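Local coordinates for putative modulator of DNA gyrase (Bacteroides thetaiotaomicron, PDB 1VPB), which is of uncertain function but probably acts as a metallopeptidase of the PmbA/TldD type, at residues Y247-R258 against V368-G379; V407-N415 against F443-L451. All coordinates share one frame; numbering follows the deposited sequence. Where two conformers were deposited one is given.

Contact 1: residues Y247-R258 against V368-G379; sequences YTMVVDPMNSSR and VEKGILVTGFNG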
ATOM      1  N   TYR A 247     -23.370  22.428  14.219  1.00 34.36           N
ATOM      2  CA  TYR A 247     -22.451  22.843  15.278  1.00 34.39           C
ATOM      3  C   TYR A 247     -21.359  23.680  14.653  1.00 32.59           C
ATOM      4  O   TYR A 247     -21.036  23.510  13.492  1.00 32.59           O
ATOM      5  CB  TYR A 247     -21.761  21.633  15.908  1.00 35.83           C
ATOM      6  CG  TYR A 247     -22.645  20.707  16.730  1.00 31.18           C
ATOM      7  CD1 TYR A 247     -23.369  19.678  16.127  1.00 35.37           C
ATOM      8  CD2 TYR A 247     -22.704  20.829  18.116  1.00 36.46           C
ATOM      9  CE1 TYR A 247     -24.159  18.804  16.901  1.00 37.54           C
ATOM     10  CE2 TYR A 247     -23.474  19.971  18.874  1.00 35.59           C
ATOM     11  CZ  TYR A 247     -24.195  18.960  18.268  1.00 40.46           C
ATOM     12  OH  TYR A 247     -24.969  18.109  19.045  1.00 39.20           O
ATOM     13  N   THR A 248     -20.726  24.521  15.456  1.00 32.98           N
ATOM     14  CA  THR A 248     -19.427  25.084  15.087  1.00 31.89           C
ATOM     15  C   THR A 248     -18.385  23.954  15.114  1.00 33.55           C
ATOM     16  O   THR A 248     -18.287  23.241  16.116  1.00 36.20           O
ATOM     17  CB  THR A 248     -18.996  26.116  16.100  1.00 32.95           C
ATOM     18  OG1 THR A 248     -19.981  27.164  16.188  1.00 36.80           O
ATOM     19  CG2 THR A 248     -17.683  26.793  15.690  1.00 33.54           C
ATOM     20  N   MET A 249     -17.623  23.792  14.043  1.00 30.75           N
ATOM     21  CA  MET A 249     -16.589  22.763  14.010  1.00 31.30           C
ATOM     22  C   MET A 249     -15.209  23.373  14.212  1.00 32.45           C
ATOM     23  O   MET A 249     -14.801  24.255  13.469  1.00 33.09           O
ATOM     24  CB  MET A 249     -16.625  21.987  12.691  1.00 31.24           C
ATOM     25  CG  MET A 249     -15.578  20.889  12.646  1.00 33.28           C
ATOM     26  SD  MET A 249     -15.613  19.758  11.264  1.00 33.42           S
ATOM     27  CE  MET A 249     -15.432  20.832   9.872  1.00 38.68           C
ATOM     28  N   VAL A 250     -14.502  22.895  15.239  1.00 32.31           N
ATOM     29  CA  VAL A 250     -13.103  23.259  15.442  1.00 32.46           C
ATOM     30  C   VAL A 250     -12.239  22.033  15.058  1.00 32.80           C
ATOM     31  O   VAL A 250     -12.563  20.902  15.413  1.00 34.09           O
ATOM     32  CB  VAL A 250     -12.812  23.712  16.894  1.00 33.63           C
ATOM     33  CG1 VAL A 250     -11.354  24.180  17.018  1.00 35.91           C
ATOM     34  CG2 VAL A 250     -13.761  24.841  17.302  1.00 34.45           C
ATOM     35  N   VAL A 251     -11.169  22.267  14.314  1.00 34.77           N
ATOM     36  CA  VAL A 251     -10.250  21.194  13.911  1.00 33.39           C
ATOM     37  C   VAL A 251      -8.818  21.523  14.300  1.00 35.93           C
ATOM     38  O   VAL A 251      -8.338  22.623  14.058  1.00 33.68           O
ATOM     39  CB  VAL A 251     -10.316  20.931  12.404  1.00 34.02           C
ATOM     40  CG1 VAL A 251      -9.566  19.618  12.062  1.00 36.71           C
ATOM     41  CG2 VAL A 251     -11.752  20.886  11.925  1.00 41.46           C
ATOM     42  N   ASP A 252      -8.135  20.547  14.913  1.00 37.64           N
ATOM     43  CA  ASP A 252      -6.763  20.772  15.386  1.00 38.01           C
ATOM     44  C   ASP A 252      -5.759  20.699  14.259  1.00 38.59           C
ATOM     45  O   ASP A 252      -6.117  20.326  13.149  1.00 39.87           O
ATOM     46  CB  ASP A 252      -6.430  19.853  16.564  1.00 40.33           C
ATOM     47  CG  ASP A 252      -6.464  18.378  16.226  1.00 46.52           C
ATOM     48  OD1 ASP A 252      -6.305  18.005  15.044  1.00 43.25           O
ATOM     49  OD2 ASP A 252      -6.640  17.532  17.155  1.00 47.78           O
ATOM     50  N   PRO A 253      -4.528  21.139  14.504  1.00 38.74           N
ATOM     51  CA  PRO A 253      -3.516  21.161  13.494  1.00 44.13           C
ATOM     52  C   PRO A 253      -3.091  19.749  13.104  1.00 47.87           C
ATOM     53  O   PRO A 253      -2.629  19.514  11.998  1.00 49.05           O
ATOM     54  CB  PRO A 253      -2.363  21.888  14.184  1.00 40.66           C
ATOM     55  CG  PRO A 253      -2.944  22.614  15.259  1.00 42.51           C
ATOM     56  CD  PRO A 253      -4.043  21.716  15.765  1.00 39.96           C
ATOM     57  N   MET A 254      -3.219  18.803  14.027  1.00 50.05           N
ATOM     58  CA  MET A 254      -2.930  17.414  13.662  1.00 49.04           C
ATOM     59  C   MET A 254      -3.866  16.989  12.484  1.00 50.58           C
ATOM     60  O   MET A 254      -3.421  16.167  11.671  1.00 49.41           O
ATOM     61  CB  MET A 254      -3.035  16.507  14.901  1.00 50.48           C
ATOM     62  CG  MET A 254      -2.522  15.102  14.717  1.00 58.70           C
ATOM     63  SD  MET A 254      -0.854  14.940  13.958  1.00 62.12           S
ATOM     64  CE  MET A 254       0.274  15.442  15.232  1.00 67.02           C
ATOM     65  N   ASN A 255      -5.084  17.602  12.356  1.00 45.67           N
ATOM     66  CA  ASN A 255      -6.169  17.210  11.400  1.00 43.05           C
ATOM     67  C   ASN A 255      -6.741  18.216  10.378  1.00 43.12           C
ATOM     68  O   ASN A 255      -7.497  17.832   9.500  1.00 43.32           O
ATOM     69  CB  ASN A 255      -7.371  16.703  12.201  1.00 45.01           C
ATOM     70  CG  ASN A 255      -7.095  15.381  12.854  1.00 49.01           C
ATOM     71  OD1 ASN A 255      -7.200  14.338  12.212  1.00 48.60           O
ATOM     72  ND2 ASN A 255      -6.698  15.414  14.116  1.00 41.40           N
ATOM     73  N   SER A 256      -6.328  19.475  10.491  0.60 42.60           N
ATOM     74  CA  SER A 256      -6.832  20.554   9.661  0.60 37.70           C
ATOM     75  C   SER A 256      -6.486  20.354   8.185  0.60 37.07           C
ATOM     76  O   SER A 256      -7.213  20.755   7.287  0.60 38.41           O
ATOM     77  CB  SER A 256      -6.210  21.873  10.140  0.60 37.43           C
ATOM     78  OG  SER A 256      -4.787  21.820  10.278  0.60 35.28           O
ATOM     79  N   SER A 257      -5.347  19.735   7.945  1.00 36.84           N
ATOM     80  CA  SER A 257      -4.903  19.474   6.576  1.00 37.61           C
ATOM     81  C   SER A 257      -5.829  18.493   5.854  1.00 33.15           C
ATOM     82  O   SER A 257      -5.978  18.572   4.610  1.00 36.77           O
ATOM     83  CB  SER A 257      -3.475  18.945   6.556  1.00 40.52           C
ATOM     84  OG  SER A 257      -2.609  19.929   7.134  1.00 50.07           O
ATOM     85  N   ARG A 258      -6.417  17.580   6.596  1.00 39.97           N
ATOM     86  CA  ARG A 258      -7.348  16.570   6.061  1.00 38.69           C
ATOM     87  C   ARG A 258      -8.512  17.162   5.254  1.00 39.10           C
ATOM     88  O   ARG A 258      -8.806  16.697   4.151  1.00 36.66           O
ATOM     89  CB  ARG A 258      -7.901  15.670   7.186  1.00 43.07           C
ATOM     90  CG  ARG A 258      -8.537  14.314   6.691  1.00 49.61           C
ATOM     91  CD  ARG A 258     -10.058  14.257   6.296  1.00 60.52           C
ATOM     92  NE  ARG A 258     -10.265  13.316   5.178  1.00 60.65           N
ATOM     93  CZ  ARG A 258     -10.846  12.110   5.238  1.00 64.44           C
ATOM     94  NH1 ARG A 258     -11.345  11.582   6.367  1.00 68.23           N
ATOM     95  NH2 ARG A 258     -10.920  11.403   4.115  1.00 74.55           N
ATOM     96  N   VAL A 368     -16.019  29.441  21.469  1.00 40.30           N
ATOM     97  CA  VAL A 368     -17.127  28.720  20.826  1.00 41.13           C
ATOM     98  C   VAL A 368     -18.216  28.337  21.821  1.00 41.10           C
ATOM     99  O   VAL A 368     -17.962  27.675  22.817  1.00 41.80           O
ATOM    100  CB  VAL A 368     -16.615  27.465  20.102  1.00 39.66           C
ATOM    101  CG1 VAL A 368     -17.776  26.650  19.560  1.00 42.17           C
ATOM    102  CG2 VAL A 368     -15.647  27.872  18.979  1.00 40.18           C
ATOM    103  N   GLU A 369     -19.445  28.740  21.523  1.00 43.55           N
ATOM    104  CA  GLU A 369     -20.586  28.514  22.427  1.00 44.60           C
ATOM    105  C   GLU A 369     -21.159  27.102  22.259  1.00 41.99           C
ATOM    106  O   GLU A 369     -21.492  26.463  23.236  1.00 37.07           O
ATOM    107  CB  GLU A 369     -21.676  29.563  22.162  1.00 45.33           C
ATOM    108  CG  GLU A 369     -22.828  29.596  23.163  1.00 51.58           C
ATOM    109  CD  GLU A 369     -23.906  30.590  22.744  1.00 51.57           C
ATOM    110  OE1 GLU A 369     -23.836  31.120  21.609  1.00 64.71           O
ATOM    111  OE2 GLU A 369     -24.833  30.837  23.544  1.00 68.04           O
ATOM    112  N   LYS A 370     -21.298  26.629  21.023  1.00 39.75           N
ATOM    113  CA  LYS A 370     -21.789  25.271  20.797  1.00 39.96           C
ATOM    114  C   LYS A 370     -21.086  24.673  19.618  1.00 35.30           C
ATOM    115  O   LYS A 370     -21.303  25.080  18.473  1.00 35.18           O
ATOM    116  CB  LYS A 370     -23.287  25.257  20.540  1.00 40.45           C
ATOM    117  CG  LYS A 370     -23.883  23.885  20.216  1.00 42.53           C
ATOM    118  CD  LYS A 370     -25.425  23.958  20.108  1.00 44.60           C
ATOM    119  CE  LYS A 370     -25.999  22.681  19.503  1.00 52.24           C
ATOM    120  NZ  LYS A 370     -27.476  22.746  19.347  1.00 63.58           N
ATOM    121  N   GLY A 371     -20.202  23.722  19.887  1.00 33.99           N
ATOM    122  CA  GLY A 371     -19.399  23.199  18.821  1.00 32.15           C
ATOM    123  C   GLY A 371     -18.937  21.807  19.120  1.00 32.66           C
ATOM    124  O   GLY A 371     -19.285  21.232  20.152  1.00 33.80           O
ATOM    125  N   ILE A 372     -18.162  21.302  18.188  1.00 34.43           N
ATOM    126  CA  ILE A 372     -17.453  20.037  18.321  1.00 36.24           C
ATOM    127  C   ILE A 372     -16.029  20.271  17.890  1.00 35.24           C
ATOM    128  O   ILE A 372     -15.757  20.815  16.811  1.00 32.76           O
ATOM    129  CB  ILE A 372     -18.128  18.954  17.443  1.00 34.78           C
ATOM    130  CG1 ILE A 372     -19.507  18.644  18.020  1.00 37.44           C
ATOM    131  CG2 ILE A 372     -17.228  17.698  17.329  1.00 33.62           C
ATOM    132  CD1 ILE A 372     -20.313  17.606  17.230  1.00 41.50           C
ATOM    133  N   LEU A 373     -15.100  19.824  18.727  1.00 36.72           N
ATOM    134  CA  LEU A 373     -13.703  19.827  18.378  1.00 36.65           C
ATOM    135  C   LEU A 373     -13.424  18.471  17.750  1.00 35.18           C
ATOM    136  O   LEU A 373     -13.689  17.443  18.363  1.00 36.85           O
ATOM    137  CB  LEU A 373     -12.847  20.010  19.632  1.00 37.30           C
ATOM    138  CG  LEU A 373     -11.357  19.707  19.394  1.00 37.09           C
ATOM    139  CD1 LEU A 373     -10.687  20.666  18.424  1.00 36.00           C
ATOM    140  CD2 LEU A 373     -10.630  19.676  20.736  1.00 40.48           C
ATOM    141  N   VAL A 374     -12.898  18.474  16.535  1.00 35.64           N
ATOM    142  CA  VAL A 374     -12.500  17.251  15.837  1.00 36.17           C
ATOM    143  C   VAL A 374     -11.024  16.936  16.052  1.00 38.01           C
ATOM    144  O   VAL A 374     -10.128  17.688  15.650  1.00 36.28           O
ATOM    145  CB  VAL A 374     -12.821  17.363  14.327  1.00 37.39           C
ATOM    146  CG1 VAL A 374     -12.276  16.141  13.553  1.00 40.35           C
ATOM    147  CG2 VAL A 374     -14.327  17.485  14.168  1.00 35.48           C
ATOM    148  N   THR A 375     -10.766  15.818  16.724  1.00 40.41           N
ATOM    149  CA  THR A 375      -9.391  15.408  16.982  1.00 40.52           C
ATOM    150  C   THR A 375      -8.983  14.226  16.135  1.00 41.98           C
ATOM    151  O   THR A 375      -7.855  13.709  16.271  1.00 38.76           O
ATOM    152  CB  THR A 375      -9.212  15.047  18.472  1.00 40.48           C
ATOM    153  OG1 THR A 375     -10.114  13.992  18.857  1.00 36.44           O
ATOM    154  CG2 THR A 375      -9.565  16.219  19.341  1.00 42.07           C
ATOM    155  N   GLY A 376      -9.889  13.772  15.286  1.00 39.82           N
ATOM    156  CA  GLY A 376      -9.540  12.683  14.399  1.00 40.35           C
ATOM    157  C   GLY A 376     -10.658  12.338  13.454  1.00 42.01           C
ATOM    158  O   GLY A 376     -11.823  12.612  13.729  1.00 39.20           O
ATOM    159  N   PHE A 377     -10.285  11.752  12.327  1.00 45.13           N
ATOM    160  CA  PHE A 377     -11.230  11.379  11.277  1.00 48.44           C
ATOM    161  C   PHE A 377     -11.221   9.875  11.126  1.00 54.20           C
ATOM    162  O   PHE A 377     -10.141   9.289  11.092  1.00 56.43           O
ATOM    163  CB  PHE A 377     -10.808  12.019   9.951  1.00 47.43           C
ATOM    164  CG  PHE A 377     -11.102  13.460   9.869  1.00 42.88           C
ATOM    165  CD1 PHE A 377     -12.412  13.886   9.637  1.00 40.22           C
ATOM    166  CD2 PHE A 377     -10.100  14.405  10.002  1.00 46.38           C
ATOM    167  CE1 PHE A 377     -12.708  15.209   9.579  1.00 43.04           C
ATOM    168  CE2 PHE A 377     -10.392  15.741   9.931  1.00 47.67           C
ATOM    169  CZ  PHE A 377     -11.690  16.153   9.712  1.00 47.52           C
ATOM    170  N   ASN A 378     -12.402   9.272  11.017  1.00 54.99           N
ATOM    171  CA  ASN A 378     -12.571   7.814  10.948  1.00 60.03           C
ATOM    172  C   ASN A 378     -13.383   7.379   9.731  1.00 59.31           C
ATOM    173  O   ASN A 378     -14.582   7.094   9.843  1.00 60.96           O
ATOM    174  CB  ASN A 378     -13.290   7.282  12.192  1.00 59.93           C
ATOM    175  CG  ASN A 378     -12.708   7.816  13.487  1.00 71.87           C
ATOM    176  OD1 ASN A 378     -11.516   8.143  13.560  1.00 86.35           O
ATOM    177  ND2 ASN A 378     -13.549   7.910  14.524  1.00 80.64           N
ATOM    178  N   GLY A 379     -12.729   7.294   8.579  1.00 59.46           N
ATOM    179  CA  GLY A 379     -13.392   6.778   7.387  1.00 60.30           C
ATOM    180  C   GLY A 379     -14.306   7.813   6.765  1.00 59.33           C
ATOM    181  O   GLY A 379     -14.552   8.861   7.359  1.00 61.85           O
TER
HETATM  182  O   HOH W   1     -20.897  28.254  18.641  1.00 39.09           O
HETATM  183  O   HOH W   2      -5.735  15.047  17.058  1.00 40.48           O
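Tyr247 lays its ring over the end of Ile372, whose CD1 sits 3.8 Å from the ring centroid and 10° off its normal, a CH-pi contact centred on the face. Lys370, extended to its tip, crosses the same ring at an angle and brings CE to 3.8 Å from Tyr247 CE2, while the phenol OH is hydrogen-bonded to Gln243. Next along, Thr248 and Val368 meet tip to tip, and Val250 sends CG2 past Val368 and CG1 against Leu373 CD1. Strands 247-251 and 370-378 run parallel here, neighbours in the mixed sheet of the C-terminal domain, and four backbone bonds join them; the straightest is Val374 N to Val250 O, 2.7 Å. Beyond the strand end, the Asn255 amide is held by a 2.8 Å bond from ND2 to Asp252 OD1, on the syn lone pair, and gives only a weak bond to Thr375 O. Phe377 lies between two aliphatic groups: Val374 CG1 on one face and Arg258 CD on the other, 3.8 Å from the centroid. Arg258 starts with CG trans to N (chi1 -162°) and bends at the next two torsions, which stands its guanidinium nearly perpendicular to that ring, edge toward Phe377 CG; it also makes a cation-pi contact with Tyr391.

Contact 2: residues V407-N415 against F443-L451; sequences VSEMNVTGN and FEGVDFSGL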
ATOM      1  N   VAL A 407     -16.537  12.647  22.183  1.00 38.29           N
ATOM      2  CA  VAL A 407     -17.424  12.333  21.085  1.00 37.70           C
ATOM      3  C   VAL A 407     -16.822  11.319  20.123  1.00 36.27           C
ATOM      4  O   VAL A 407     -15.646  11.383  19.785  1.00 35.98           O
ATOM      5  CB  VAL A 407     -17.768  13.620  20.265  1.00 40.45           C
ATOM      6  CG1 VAL A 407     -18.565  13.276  19.016  1.00 44.51           C
ATOM      7  CG2 VAL A 407     -18.541  14.580  21.124  1.00 37.46           C
ATOM      8  N   SER A 408     -17.670  10.397  19.681  1.00 37.63           N
ATOM      9  CA  SER A 408     -17.380   9.523  18.558  1.00 38.44           C
ATOM     10  C   SER A 408     -18.697   9.043  17.951  1.00 36.68           C
ATOM     11  O   SER A 408     -19.771   9.482  18.351  1.00 38.89           O
ATOM     12  CB  SER A 408     -16.532   8.341  19.005  1.00 39.69           C
ATOM     13  OG  SER A 408     -17.308   7.481  19.835  1.00 43.56           O
ATOM     14  N   GLU A 409     -18.581   8.173  16.958  1.00 41.97           N
ATOM     15  CA  GLU A 409     -19.718   7.626  16.220  1.00 41.83           C
ATOM     16  C   GLU A 409     -20.611   8.688  15.607  1.00 41.33           C
ATOM     17  O   GLU A 409     -21.821   8.533  15.563  1.00 43.61           O
ATOM     18  CB  GLU A 409     -20.497   6.650  17.092  1.00 45.56           C
ATOM     19  CG  GLU A 409     -19.607   5.506  17.543  1.00 51.18           C
ATOM     20  CD  GLU A 409     -20.390   4.403  18.218  1.00 55.82           C
ATOM     21  OE1 GLU A 409     -21.487   4.677  18.750  1.00 61.08           O
ATOM     22  OE2 GLU A 409     -19.900   3.265  18.206  1.00 64.14           O
ATOM     23  N   MET A 410     -19.986   9.754  15.097  1.00 41.06           N
ATOM     24  CA  MET A 410     -20.726  10.792  14.361  1.00 40.29           C
ATOM     25  C   MET A 410     -20.105  10.973  12.991  1.00 39.64           C
ATOM     26  O   MET A 410     -18.921  10.703  12.782  1.00 41.42           O
ATOM     27  CB  MET A 410     -20.699  12.135  15.109  1.00 39.69           C
ATOM     28  CG  MET A 410     -21.252  12.114  16.527  1.00 38.18           C
ATOM     29  SD  MET A 410     -22.996  11.992  16.600  1.00 42.67           S
ATOM     30  CE  MET A 410     -23.483  13.619  15.996  1.00 46.96           C
ATOM     31  N   ASN A 411     -20.908  11.463  12.064  1.00 39.94           N
ATOM     32  CA  ASN A 411     -20.397  11.852  10.766  1.00 40.22           C
ATOM     33  C   ASN A 411     -20.570  13.332  10.556  1.00 37.89           C
ATOM     34  O   ASN A 411     -21.606  13.908  10.933  1.00 40.38           O
ATOM     35  CB  ASN A 411     -21.153  11.117   9.674  1.00 40.10           C
ATOM     36  CG  ASN A 411     -20.797   9.640   9.620  1.00 40.91           C
ATOM     37  OD1 ASN A 411     -19.627   9.269   9.711  1.00 49.51           O
ATOM     38  ND2 ASN A 411     -21.798   8.811   9.450  1.00 47.73           N
ATOM     39  N   VAL A 412     -19.573  13.917   9.918  1.00 40.10           N
ATOM     40  CA  VAL A 412     -19.660  15.286   9.431  1.00 38.91           C
ATOM     41  C   VAL A 412     -19.924  15.211   7.917  1.00 39.16           C
ATOM     42  O   VAL A 412     -19.254  14.458   7.194  1.00 37.33           O
ATOM     43  CB  VAL A 412     -18.368  16.098   9.795  1.00 38.56           C
ATOM     44  CG1 VAL A 412     -17.153  15.680   8.961  1.00 36.83           C
ATOM     45  CG2 VAL A 412     -18.626  17.595   9.665  1.00 43.70           C
ATOM     46  N   THR A 413     -20.919  15.966   7.445  1.00 40.07           N
ATOM     47  CA  THR A 413     -21.322  15.912   6.048  1.00 38.07           C
ATOM     48  C   THR A 413     -21.527  17.308   5.540  1.00 40.33           C
ATOM     49  O   THR A 413     -21.691  18.230   6.324  1.00 40.97           O
ATOM     50  CB  THR A 413     -22.648  15.159   5.853  1.00 39.09           C
ATOM     51  OG1 THR A 413     -23.724  15.832   6.540  1.00 40.71           O
ATOM     52  CG2 THR A 413     -22.590  13.762   6.460  1.00 38.30           C
ATOM     53  N   GLY A 414     -21.540  17.438   4.221  1.00 37.64           N
ATOM     54  CA  GLY A 414     -21.766  18.729   3.578  1.00 37.24           C
ATOM     55  C   GLY A 414     -21.128  18.733   2.220  1.00 37.63           C
ATOM     56  O   GLY A 414     -20.910  17.676   1.627  1.00 36.03           O
ATOM     57  N   ASN A 415     -20.802  19.935   1.725  1.00 35.43           N
ATOM     58  CA  ASN A 415     -20.117  20.090   0.469  1.00 32.12           C
ATOM     59  C   ASN A 415     -18.878  20.914   0.764  1.00 33.18           C
ATOM     60  O   ASN A 415     -18.928  21.857   1.557  1.00 32.78           O
ATOM     61  CB  ASN A 415     -20.994  20.784  -0.586  1.00 35.17           C
ATOM     62  CG  ASN A 415     -20.269  20.962  -1.901  1.00 39.30           C
ATOM     63  OD1 ASN A 415     -19.530  21.940  -2.117  1.00 35.31           O
ATOM     64  ND2 ASN A 415     -20.449  19.993  -2.799  1.00 39.60           N
ATOM     65  N   PHE A 443     -14.993  26.502  11.672  1.00 31.48           N
ATOM     66  CA  PHE A 443     -16.026  26.617  10.653  1.00 33.00           C
ATOM     67  C   PHE A 443     -17.368  26.762  11.339  1.00 34.66           C
ATOM     68  O   PHE A 443     -17.641  26.076  12.332  1.00 34.41           O
ATOM     69  CB  PHE A 443     -16.082  25.335   9.820  1.00 35.13           C
ATOM     70  CG  PHE A 443     -14.848  24.996   9.095  1.00 31.39           C
ATOM     71  CD1 PHE A 443     -14.645  25.437   7.768  1.00 30.79           C
ATOM     72  CD2 PHE A 443     -13.865  24.163   9.656  1.00 33.50           C
ATOM     73  CE1 PHE A 443     -13.521  25.068   7.054  1.00 33.16           C
ATOM     74  CE2 PHE A 443     -12.727  23.807   8.917  1.00 33.03           C
ATOM     75  CZ  PHE A 443     -12.555  24.269   7.618  1.00 33.97           C
ATOM     76  N   GLU A 444     -18.246  27.629  10.826  1.00 33.51           N
ATOM     77  CA  GLU A 444     -19.567  27.742  11.405  1.00 34.20           C
ATOM     78  C   GLU A 444     -20.616  26.955  10.642  1.00 34.67           C
ATOM     79  O   GLU A 444     -20.567  26.863   9.424  1.00 30.35           O
ATOM     80  CB  GLU A 444     -20.008  29.211  11.424  1.00 38.03           C
ATOM     81  CG  GLU A 444     -19.248  30.110  12.377  1.00 42.88           C
ATOM     82  CD  GLU A 444     -19.480  29.797  13.839  1.00 57.06           C
ATOM     83  OE1 GLU A 444     -20.425  29.023  14.145  1.00 55.96           O
ATOM     84  OE2 GLU A 444     -18.701  30.334  14.686  1.00 57.75           O
ATOM     85  N   GLY A 445     -21.599  26.444  11.382  1.00 33.64           N
ATOM     86  CA  GLY A 445     -22.816  25.875  10.795  1.00 32.93           C
ATOM     87  C   GLY A 445     -22.545  24.607  10.008  1.00 34.63           C
ATOM     88  O   GLY A 445     -22.926  24.491   8.847  1.00 34.34           O
ATOM     89  N   VAL A 446     -21.857  23.670  10.655  1.00 35.26           N
ATOM     90  CA  VAL A 446     -21.455  22.414  10.021  1.00 33.78           C
ATOM     91  C   VAL A 446     -22.392  21.307  10.540  1.00 34.66           C
ATOM     92  O   VAL A 446     -22.710  21.262  11.728  1.00 35.44           O
ATOM     93  CB  VAL A 446     -19.997  22.070  10.343  1.00 35.24           C
ATOM     94  CG1 VAL A 446     -19.598  20.700   9.778  1.00 36.50           C
ATOM     95  CG2 VAL A 446     -19.060  23.151   9.782  1.00 34.45           C
ATOM     96  N   ASP A 447     -22.812  20.429   9.625  1.00 34.91           N
ATOM     97  CA  ASP A 447     -23.712  19.322   9.915  1.00 36.67           C
ATOM     98  C   ASP A 447     -23.000  18.097  10.452  1.00 35.15           C
ATOM     99  O   ASP A 447     -22.054  17.581   9.828  1.00 38.86           O
ATOM    100  CB  ASP A 447     -24.502  18.950   8.654  1.00 37.15           C
ATOM    101  CG  ASP A 447     -25.696  19.809   8.473  1.00 44.98           C
ATOM    102  OD1 ASP A 447     -26.600  19.745   9.350  1.00 55.26           O
ATOM    103  OD2 ASP A 447     -25.818  20.561   7.499  1.00 56.43           O
ATOM    104  N   PHE A 448     -23.465  17.669  11.630  1.00 38.04           N
ATOM    105  CA  PHE A 448     -23.041  16.406  12.254  1.00 38.22           C
ATOM    106  C   PHE A 448     -24.276  15.534  12.452  1.00 37.68           C
ATOM    107  O   PHE A 448     -25.328  16.024  12.901  1.00 37.29           O
ATOM    108  CB  PHE A 448     -22.378  16.628  13.615  1.00 38.03           C
ATOM    109  CG  PHE A 448     -21.097  17.396  13.557  1.00 39.28           C
ATOM    110  CD1 PHE A 448     -21.119  18.792  13.420  1.00 36.13           C
ATOM    111  CD2 PHE A 448     -19.868  16.748  13.675  1.00 36.34           C
ATOM    112  CE1 PHE A 448     -19.947  19.514  13.380  1.00 38.89           C
ATOM    113  CE2 PHE A 448     -18.679  17.455  13.617  1.00 45.73           C
ATOM    114  CZ  PHE A 448     -18.711  18.848  13.460  1.00 44.16           C
ATOM    115  N   SER A 449     -24.116  14.248  12.155  1.00 40.72           N
ATOM    116  CA  SER A 449     -25.193  13.269  12.319  1.00 44.36           C
ATOM    117  C   SER A 449     -24.673  11.956  12.885  1.00 44.37           C
ATOM    118  O   SER A 449     -23.528  11.584  12.666  1.00 42.48           O
ATOM    119  CB  SER A 449     -25.830  13.010  10.971  1.00 44.78           C
ATOM    120  OG  SER A 449     -24.823  12.762  10.004  1.00 50.62           O
ATOM    121  N   GLY A 450     -25.541  11.233  13.580  1.00 53.03           N
ATOM    122  CA  GLY A 450     -25.151   9.961  14.201  1.00 59.44           C
ATOM    123  C   GLY A 450     -24.930   8.817  13.217  1.00 64.23           C
ATOM    124  O   GLY A 450     -25.681   8.705  12.234  1.00 65.95           O
ATOM    125  N   LEU A 451     -23.870   8.024  13.463  1.00 68.69           N
ATOM    126  CA  LEU A 451     -23.647   6.646  12.913  1.00 72.51           C
ATOM    127  C   LEU A 451     -22.158   6.260  12.843  1.00 73.36           C
ATOM    128  O   LEU A 451     -21.660   5.456  13.633  1.00 73.92           O
ATOM    129  CB  LEU A 451     -24.289   6.414  11.530  1.00 73.78           C
ATOM    130  CG  LEU A 451     -25.632   5.660  11.426  1.00 74.27           C
ATOM    131  CD1 LEU A 451     -26.700   6.000  12.493  1.00 72.49           C
ATOM    132  CD2 LEU A 451     -26.184   5.890  10.010  1.00 75.06           C
ATOM    133  OXT LEU A 451     -21.406   6.715  11.982  1.00 74.83           O
TER
HETATM  134  O   HOH W   3     -22.091  20.826   6.894  1.00 28.34           O
HETATM  135  O   HOH W   4     -24.262  15.276   8.875  1.00 47.12           O
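Met410 folds back over the last residues of the chain, where strands 410-413 and 446-450 pair antiparallel in the mixed sheet of the C-terminal domain. Its CB lies 3.8 Å from Ser449 O. CG, anti to the carbonyl carbon (chi1 -57°), starts a chain bent again at its next two torsions, which returns the thioether to the partner strand: SD comes to 3.8 Å from Gly450 CA, and CE ends near the carbonyl carbon of Ser449 and 4.0 Å from Phe448 CB. An alanine here would lose the thioether and is likely to leave Gly450 CA and Phe448 CB without their sulfur and methyl neighbours. The backbones are tied by Asn411 N to Ser449 O and by the return bond from Ser449 N to Asn411 O, the two bonds of a hydrogen-bonded pair, with Leu451 N bound to Glu409 O nearer the C-terminus. Val412 and Phe448 share a face of the sheet, where both touch Met249 of strand 245-251, the neighbour of 446-450. There Val412 CG2 rests over the Phe448 ring, 4.1 Å from its centroid, and is pressed unusually close to Val446, 3.3 Å from CG1. On the other face Asp447 forms a salt bridge with Lys246. Beside it water 4 lies between two hydroxyls, close to Thr413 OG1 and 2.8 Å from Ser449 OG.

Contacts 1 and 2 lie with their centres about 10 Å apart in one mixed sheet of the C-terminal domain, and come in series along the chain, contact 1 closing before contact 2 opens. Strand 446-450 joins them: it pairs antiparallel with 245-251 on one side and with 402-413 on the other. Tyr247 N bonds to Val446 O, Thr248 OG1 to Glu444 OE1, and the rings of Tyr247 and Phe448 touch. Strand 388-399 makes a second connection, pairing antiparallel with both 370-378 and 402-413. The sheet thus closes a circuit through both contacts, bringing the last strand of the chain in beside strand 245-251, some two hundred residues earlier.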